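Local coordinates for malate dehydrogenase (Porphyromonas gingivalis, PDB 3FI9), which catalyses the NAD-dependent interconversion of malate and oxaloacetate, at the interface of chains A and B. Residues are numbered along the deposited sequence; one frame, centred on the assembly and turned at random. Chains: chain A/B, Malate dehydrogenase.

Contact 1: the interface of chains A and B. Residues chain A 49, 52-53; chain B 228, 232, 236-237, 239.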
# COMPACT_ATOMS: atom_id res chain seq x y z
N GLY A 49 10.49 -12.17 -1.54
CA GLY A 49 10.77 -10.78 -1.91
C GLY A 49 9.75 -9.88 -1.25
O GLY A 49 10.06 -8.73 -0.87
N GLU A 52 10.65 -9.53 2.50
CA GLU A 52 11.82 -8.65 2.63
C GLU A 52 11.36 -7.20 2.54
O GLU A 52 11.75 -6.37 3.36
CB GLU A 52 12.88 -8.96 1.56
CG GLU A 52 13.58 -10.33 1.71
CD GLU A 52 14.42 -10.50 3.00
OE1 GLU A 52 14.03 -10.04 4.09
OE2 GLU A 52 15.49 -11.14 2.92
N GLU A 53 10.49 -6.89 1.59
CA GLU A 53 9.96 -5.52 1.48
C GLU A 53 9.21 -5.09 2.76
O GLU A 53 9.38 -3.97 3.24
CB GLU A 53 9.09 -5.39 0.24
CG GLU A 53 9.89 -5.15 -1.06
CD GLU A 53 9.53 -3.80 -1.70
OE1 GLU A 53 9.86 -2.74 -1.14
OE2 GLU A 53 8.86 -3.82 -2.74
N ILE B 228 15.95 -7.66 -3.76
CA ILE B 228 14.52 -7.53 -3.99
C ILE B 228 14.24 -7.78 -5.47
O ILE B 228 13.29 -8.49 -5.81
CB ILE B 228 13.98 -6.14 -3.55
CG1 ILE B 228 14.26 -5.91 -2.08
CG2 ILE B 228 12.47 -6.04 -3.86
CD1 ILE B 228 13.77 -7.07 -1.25
N ARG B 232 11.50 -10.42 -6.34
CA ARG B 232 10.24 -9.88 -6.84
C ARG B 232 10.16 -9.78 -8.35
O ARG B 232 9.06 -9.71 -8.89
CB ARG B 232 9.95 -8.48 -6.24
CG ARG B 232 9.78 -8.44 -4.73
CD ARG B 232 9.00 -7.18 -4.30
NE ARG B 232 7.58 -7.35 -4.60
CZ ARG B 232 6.59 -6.72 -3.97
NH1 ARG B 232 6.87 -5.82 -3.02
NH2 ARG B 232 5.33 -7.00 -4.31
N SER B 236 12.35 -2.68 -5.65
CA SER B 236 11.50 -2.41 -4.50
C SER B 236 10.58 -1.21 -4.77
O SER B 236 10.96 -0.23 -5.44
CB SER B 236 12.34 -2.17 -3.23
OG SER B 236 12.86 -0.86 -3.23
N PHE B 237 9.35 -1.31 -4.27
CA PHE B 237 8.42 -0.17 -4.39
C PHE B 237 7.60 0.06 -3.13
O PHE B 237 7.19 1.19 -2.85
CB PHE B 237 7.53 -0.30 -5.63
CG PHE B 237 6.68 -1.56 -5.65
CD1 PHE B 237 5.32 -1.51 -5.35
CD2 PHE B 237 7.24 -2.77 -5.98
CE1 PHE B 237 4.54 -2.70 -5.38
CE2 PHE B 237 6.46 -3.95 -5.99
CZ PHE B 237 5.12 -3.91 -5.70
N SER B 239 8.52 -0.59 0.28
CA SER B 239 9.32 0.01 1.35
C SER B 239 9.78 1.48 1.08
O SER B 239 9.59 2.30 1.97
CB SER B 239 10.44 -0.91 1.89
OG SER B 239 11.34 -1.34 0.87
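A:Glu53, on helix 44-57, pushes its carboxylate against B:Ser239, B:Phe237 and B:Arg232 in the two-fold interface of this LDH/MDH-superfamily enzyme, probably the dimer typical of malate dehydrogenases. In this tight, polar part OE1 takes two bonds from B:Ser239, at the start of helix 238-251. B:Ser239 OG, 2.9 Å from A:Glu53 OE1, meets it nearly along the C-O axis, while the backbone N comes from above the carboxylate plane, almost straight at its hydrogen (169°). A small serine suits this post: chi1 of 57° sets OG between its backbone N and carbonyl carbon, and OG and N both reach OE1. The other oxygen, OE2, is gripped from opposite faces, each donor tilted out of plane. B:Phe237 N lies 3.0 Å from A:Glu53 OE2 on the syn side. B:Arg232 NH1 makes a salt bridge of 2.8 Å with A:Glu53 OE2 on the anti side. That bond is bent (130°), and the carboxylate and guanidinium planes are steeply inclined. B:Phe237 covers one face of the guanidinium, its CE2 3.4 Å above the plane over the centre, with A:Glu53 at the edge. The helix start and the arginine would probably stabilise a charged glutamate.

Away from the carboxylate the contact is looser and apolar. B:Ile228 CD1 rests 3.5 Å from A:Glu52 CB, beyond which the glutamate bends away from chain B. Side-chain-less A:Gly49 lets the aliphatic stem of B:Arg232 pass close, CG lying 3.8 Å from the glycine CA.

Contact 2: the interface of chains A and B. Residues chain A 26, 30, 57, 59; chain B 27, 30-31, 242.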
# COMPACT_ATOMS: atom_id res chain seq x y z
N GLN A 26 1.10 -5.09 3.46
CA GLN A 26 1.49 -3.73 3.86
C GLN A 26 0.29 -3.06 4.54
O GLN A 26 0.43 -2.38 5.52
CB GLN A 26 1.96 -2.94 2.62
CG GLN A 26 2.27 -1.42 2.99
CD GLN A 26 2.65 -0.60 1.78
OE1 GLN A 26 2.94 -1.14 0.70
NE2 GLN A 26 2.60 0.73 1.92
N MET A 30 0.18 -1.69 8.35
CA MET A 30 -0.09 -0.30 8.69
C MET A 30 -1.24 -0.14 9.66
O MET A 30 -1.23 0.75 10.53
CB MET A 30 -0.42 0.53 7.41
CG MET A 30 0.77 0.77 6.49
SD MET A 30 0.43 1.58 4.88
CE MET A 30 -0.14 3.20 5.59
N CYS A 57 10.16 -1.96 5.74
CA CYS A 57 9.32 -0.80 6.11
C CYS A 57 9.56 -0.41 7.55
O CYS A 57 9.29 0.74 7.96
CB CYS A 57 7.84 -1.14 5.97
SG CYS A 57 7.36 -1.25 4.24
N PHE A 59 8.03 -1.87 10.50
CA PHE A 59 6.81 -1.76 11.28
C PHE A 59 7.09 -2.15 12.72
O PHE A 59 7.48 -3.29 12.98
CB PHE A 59 5.72 -2.65 10.71
CG PHE A 59 5.19 -2.16 9.38
CD1 PHE A 59 4.43 -1.01 9.32
CD2 PHE A 59 5.48 -2.86 8.20
CE1 PHE A 59 3.93 -0.57 8.06
CE2 PHE A 59 4.98 -2.43 6.97
CZ PHE A 59 4.23 -1.28 6.92
N THR B 27 -0.66 5.18 0.60
CA THR B 27 -0.14 5.33 1.96
C THR B 27 -0.51 6.69 2.54
O THR B 27 -0.92 6.79 3.73
CB THR B 27 1.41 5.11 1.99
OG1 THR B 27 1.69 3.79 1.47
CG2 THR B 27 1.97 5.29 3.47
N MET B 30 -4.17 6.67 3.35
CA MET B 30 -4.43 5.91 4.56
C MET B 30 -4.03 6.67 5.82
O MET B 30 -4.72 6.59 6.86
CB MET B 30 -3.68 4.56 4.54
CG MET B 30 -4.29 3.49 3.60
SD MET B 30 -3.23 1.97 3.48
CE MET B 30 -3.47 1.47 5.22
N MET B 31 -2.89 7.36 5.76
CA MET B 31 -2.38 8.12 6.88
C MET B 31 -3.15 9.41 7.19
O MET B 31 -2.92 10.05 8.22
CB MET B 31 -0.90 8.47 6.69
CG MET B 31 0.11 7.29 6.82
SD MET B 31 1.85 7.89 6.65
CE MET B 31 2.65 6.32 6.98
N TYR B 242 6.58 3.51 1.47
CA TYR B 242 6.18 3.63 2.85
C TYR B 242 7.09 4.58 3.68
O TYR B 242 6.60 5.50 4.39
CB TYR B 242 6.05 2.25 3.56
CG TYR B 242 5.64 2.40 5.00
CD1 TYR B 242 4.30 2.74 5.34
CD2 TYR B 242 6.55 2.24 6.04
CE1 TYR B 242 3.92 2.89 6.66
CE2 TYR B 242 6.16 2.40 7.39
CZ TYR B 242 4.86 2.73 7.68
OH TYR B 242 4.45 2.94 9.01
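A:Met30 and B:Tyr242 bury most of the surface in this helix-packing patch of the two-fold interface, with A:Phe59 wedged against the tyrosine. B:Tyr242, on helix 238-251, has chi1 near 180°, which carries its ring away from its own helix and flat across chain A. One face of the ring receives A:Phe59. A:Phe59 CE1, at the edge of the phenylalanine, sits 3.4 Å from B:Tyr242 CZ, above the plane but shifted toward the rim, and the two rings are tilted rather than parallel. On that same face, past the rim at the opposite sides of the ring, A:Cys57 brings its CB to 3.6 Å from B:Tyr242 CD2, and A:Met30 brings its CG to 3.8 Å from B:Tyr242 CE1. A broad, flat tyrosine suits this place because it can touch three unlike residues at once, while a short cysteine fits where the end of helix 44-57 comes close.

A:Met30 runs antiparallel alongside the tyrosine and on toward helix 19-30 of chain B. A flexible, unbranched thioether is apt here: the chain is extended through chi2 and then bends at chi3 (65°), which turns the terminal methyl in among its partners. There A:Met30 CE meets B:Thr27 CG2 at 3.6 Å, the threonine offering its methyl branch to this apolar neighbour. Its other branch, the hydroxyl OG1, points toward the amide of A:Gln26, whose extended chain lies roughly perpendicular to it.

B:Met30 has almost the same torsions, as expected of a twin near the two-fold axis, and the paired side chains cross obliquely. Their soft, polarisable sulfurs and methyls adapt to one another: SD of A:Met30 lies 3.9 Å from SD of B:Met30, and the two CE methyls are 3.8 Å apart.

The centres of contact 1 and contact 2 lie about 14 Å apart on one continuous surface. Both draw on helix 44-57 of chain A and helix 238-251 of chain B, so the same pair of helices carries a charged, directional contact at one place and an oily one at the other. Contact 2 adds helix 19-30 from both chains and reaches the neighbourhood of the two-fold axis. The centre of contact 1 is about 15 Å from B:His182, the probable proton acceptor, though the structure alone does not show whether dimer packing affects it. Symmetry repeats each contact with the chains exchanged.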